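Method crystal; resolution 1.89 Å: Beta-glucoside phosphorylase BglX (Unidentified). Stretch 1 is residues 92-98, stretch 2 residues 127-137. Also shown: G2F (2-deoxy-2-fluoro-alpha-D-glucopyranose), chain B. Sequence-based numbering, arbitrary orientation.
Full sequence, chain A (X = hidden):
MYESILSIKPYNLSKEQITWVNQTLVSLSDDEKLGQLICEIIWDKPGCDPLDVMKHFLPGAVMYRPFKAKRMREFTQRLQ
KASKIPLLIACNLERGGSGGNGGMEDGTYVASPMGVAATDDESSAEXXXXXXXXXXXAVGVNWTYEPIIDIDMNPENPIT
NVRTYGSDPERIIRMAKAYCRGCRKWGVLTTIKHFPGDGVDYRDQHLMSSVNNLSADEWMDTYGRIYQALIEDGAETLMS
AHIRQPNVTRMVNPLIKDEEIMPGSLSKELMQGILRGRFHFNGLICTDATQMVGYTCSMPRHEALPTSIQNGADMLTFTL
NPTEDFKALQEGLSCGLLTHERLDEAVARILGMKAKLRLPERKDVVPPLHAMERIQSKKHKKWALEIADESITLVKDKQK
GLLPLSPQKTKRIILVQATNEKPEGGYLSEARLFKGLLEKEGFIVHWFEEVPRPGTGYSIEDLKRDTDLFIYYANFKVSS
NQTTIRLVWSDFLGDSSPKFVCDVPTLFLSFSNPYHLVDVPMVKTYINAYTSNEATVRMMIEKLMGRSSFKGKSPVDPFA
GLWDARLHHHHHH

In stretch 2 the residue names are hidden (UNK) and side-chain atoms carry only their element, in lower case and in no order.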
# COMPACT_ATOMS: atom_id res chain seq x y z
N ASN A 92 -5.81 1.78 -4.96
CA ASN A 92 -4.86 1.38 -3.92
C ASN A 92 -5.61 1.16 -2.60
O ASN A 92 -5.46 1.90 -1.63
CB ASN A 92 -3.77 2.44 -3.72
CG ASN A 92 -2.77 2.50 -4.86
OD1 ASN A 92 -2.51 3.57 -5.44
ND2 ASN A 92 -2.16 1.37 -5.15
N LEU A 93 -6.42 0.10 -2.57
CA LEU A 93 -7.21 -0.22 -1.38
C LEU A 93 -6.34 -1.04 -0.42
O LEU A 93 -6.45 -2.26 -0.32
CB LEU A 93 -8.49 -0.95 -1.76
CG LEU A 93 -9.47 -0.13 -2.59
CD1 LEU A 93 -10.29 -1.04 -3.49
CD2 LEU A 93 -10.37 0.71 -1.69
N GLU A 94 -5.49 -0.33 0.31
CA GLU A 94 -4.44 -0.92 1.12
C GLU A 94 -4.89 -1.26 2.54
O GLU A 94 -4.44 -2.27 3.09
CB GLU A 94 -3.25 0.05 1.17
CG GLU A 94 -2.03 -0.44 1.90
CD GLU A 94 -0.97 0.65 1.99
OE1 GLU A 94 -0.96 1.39 3.00
OE2 GLU A 94 -0.19 0.79 1.02
N ARG A 95 -5.76 -0.44 3.13
CA ARG A 95 -6.08 -0.52 4.55
C ARG A 95 -7.57 -0.63 4.81
O ARG A 95 -8.03 -0.40 5.94
CB ARG A 95 -5.52 0.71 5.27
CG ARG A 95 -4.07 0.93 4.94
CD ARG A 95 -3.42 1.95 5.83
NE ARG A 95 -2.03 2.13 5.44
CZ ARG A 95 -1.10 2.73 6.18
NH1 ARG A 95 -1.41 3.24 7.37
NH2 ARG A 95 0.14 2.82 5.71
N GLY A 96 -8.34 -0.99 3.78
CA GLY A 96 -9.79 -1.02 3.84
C GLY A 96 -10.32 -0.08 2.78
O GLY A 96 -9.61 0.23 1.82
N GLY A 97 -11.56 0.40 2.93
CA GLY A 97 -12.06 1.39 1.99
C GLY A 97 -11.26 2.68 2.00
O GLY A 97 -11.17 3.36 0.98
N SER A 98 -10.68 3.03 3.14
CA SER A 98 -9.91 4.26 3.30
C SER A 98 -8.62 3.95 4.04
O SER A 98 -8.43 2.87 4.60
CB SER A 98 -10.72 5.32 4.06
OG SER A 98 -11.82 5.76 3.29
N UNK A 127 -10.45 -10.43 6.54
CA UNK A 127 -11.42 -9.37 6.78
C UNK A 127 -10.97 -8.06 6.14
O UNK A 127 -11.78 -7.36 5.53
n UNK A 127 -12.32 -10.55 10.29
c UNK A 127 -11.64 -9.18 8.28
c UNK A 127 -13.03 -11.36 8.39
c UNK A 127 -12.32 -10.34 8.92
c UNK A 127 -12.99 -11.65 10.56
n UNK A 127 -13.44 -12.16 9.43
N UNK A 128 -9.68 -7.72 6.26
CA UNK A 128 -9.17 -6.54 5.57
C UNK A 128 -9.48 -6.60 4.08
O UNK A 128 -9.97 -5.63 3.49
c UNK A 128 -7.66 -6.42 5.78
c UNK A 128 -6.99 -5.27 5.02
c UNK A 128 -7.51 -3.93 5.52
c UNK A 128 -5.49 -5.37 5.17
N UNK A 129 -9.17 -7.73 3.44
CA UNK A 129 -9.44 -7.87 2.02
C UNK A 129 -10.92 -7.74 1.69
O UNK A 129 -11.29 -7.12 0.69
N UNK A 130 -11.78 -8.33 2.52
CA UNK A 130 -13.22 -8.19 2.31
C UNK A 130 -13.65 -6.73 2.35
O UNK A 130 -14.43 -6.29 1.51
c UNK A 130 -14.03 -10.48 3.09
o UNK A 130 -16.40 -10.68 3.24
c UNK A 130 -14.01 -9.00 3.35
o UNK A 130 -15.20 -12.16 4.30
c UNK A 130 -15.30 -11.15 3.59
N UNK A 131 -13.16 -5.96 3.32
CA UNK A 131 -13.57 -4.55 3.39
C UNK A 131 -13.10 -3.82 2.14
O UNK A 131 -13.85 -3.05 1.53
c UNK A 131 -13.41 -2.39 4.67
c UNK A 131 -13.58 -4.56 5.89
c UNK A 131 -13.03 -3.88 4.66
N UNK A 132 -11.85 -4.04 1.75
CA UNK A 132 -11.33 -3.36 0.57
C UNK A 132 -12.18 -3.66 -0.65
O UNK A 132 -12.61 -2.75 -1.37
c UNK A 132 -9.88 -3.77 0.31
s UNK A 132 -8.68 -3.36 1.60
N UNK A 133 -12.43 -4.94 -0.90
CA UNK A 133 -13.13 -5.35 -2.11
C UNK A 133 -14.62 -5.08 -2.01
O UNK A 133 -15.26 -4.69 -3.00
c UNK A 133 -12.85 -6.82 -2.39
N UNK A 134 -15.20 -5.28 -0.82
CA UNK A 134 -16.62 -5.01 -0.64
C UNK A 134 -16.93 -3.54 -0.89
O UNK A 134 -17.85 -3.21 -1.65
o UNK A 134 -18.43 -5.12 0.95
c UNK A 134 -17.06 -5.42 0.77
N UNK A 135 -16.16 -2.65 -0.27
CA UNK A 135 -16.42 -1.22 -0.44
C UNK A 135 -15.98 -0.74 -1.81
O UNK A 135 -16.68 0.06 -2.45
o UNK A 135 -16.45 -0.10 4.29
o UNK A 135 -15.04 0.96 2.97
c UNK A 135 -15.72 -0.45 0.69
c UNK A 135 -16.23 -0.89 2.07
c UNK A 135 -15.88 0.05 3.19
N UNK A 136 -14.85 -1.24 -2.31
CA UNK A 136 -14.42 -0.87 -3.65
C UNK A 136 -15.41 -1.30 -4.72
O UNK A 136 -15.75 -0.53 -5.61
N UNK A 137 -15.87 -2.55 -4.66
CA UNK A 137 -16.74 -3.05 -5.72
C UNK A 137 -18.08 -2.33 -5.73
O UNK A 137 -18.72 -2.23 -6.78
c UNK A 137 -16.96 -4.57 -5.59
o UNK A 137 -17.60 -4.94 -4.37
C1 G2F B . 3.49 2.82 -7.65
C2 G2F B . 3.52 2.32 -6.16
C3 G2F B . 2.42 1.23 -6.01
C4 G2F B . 1.05 1.82 -6.47
C5 G2F B . 1.21 2.30 -7.95
C6 G2F B . -0.12 2.99 -8.46
O3 G2F B . 2.28 0.96 -4.64
O4 G2F B . 0.12 0.78 -6.48
O5 G2F B . 2.22 3.30 -8.00
O6 G2F B . -0.49 3.98 -7.54
F2 G2F B . 4.72 1.78 -5.88

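Stretch 2 is helical throughout, and its positions can be identified in order from their atoms. Position 127 carries one carbon followed by a five-membered ring of three carbons and two nitrogens, and its side chain is out of reach of stretch 1; the imidazole makes it H127. At position 128 four carbons fork at the second, and one terminal methyl reaches the backbone of R95 and G96. This is L128, with rotamer t for chi1 and p for chi2; its CD1 lies 3.4 Å from R95 C and 3.5 Å from G96 N. Position 129 has no side-chain atoms and touches nothing on stretch 1: G129.

Position 130 bears three carbons, the third carrying two oxygens, and is out of reach of stretch 1. Such a carboxylate on a three-carbon chain is E130, whose OE1 and OE2 are hydrogen-bonded elsewhere in the structure. At position 131 one carbon carries two more, and the group points toward the glycines of stretch 1. The branch at CB defines V131, with CG1 4.0 Å from G96 CA and 3.8 Å from G97 N.

Position 132 shows one carbon and one sulfur, packed against the turn from L93 to G96. It is C132: SG sits 3.1 Å from L93 O and 3.2 Å from G96 N, while its CB meets L93 CB at 3.8 Å. A single carbon at position 133, pointing away, gives A133. One carbon and one oxygen at position 134, again out of reach, give S134.

Position 135 repeats the pattern of three carbons ending in two oxygens, but points toward stretch 1, with an oxygen beside G97. It is E135, and OE1 approaches G97 CA to 3.2 Å. Position 136 has no side chain, and its CA faces L93; it is G136, with its CA 4.1 Å from L93 CD1. An ideal CB at G136 would fall 2.8 Å from L93 CD1, a clash. Position 137, one carbon and one oxygen without contact to stretch 1, is S137; its OG donates to A133 O at 2.7 Å.

The contact works by close packing of a loop on a helix, without a clear hydrogen bond between them. G96 and C132 bring their CA atoms within 4.3 Å, and L128 and V131 fill the space around the glycine backbone. G96 also has backbone angles that call for glycine, whereas at G97 an ideal CB would clash with E135 OE1 at 1.8 Å. L93 closes the other end over C132 and G136.

Stretch 2 (127-137) HLGEVCASEGS
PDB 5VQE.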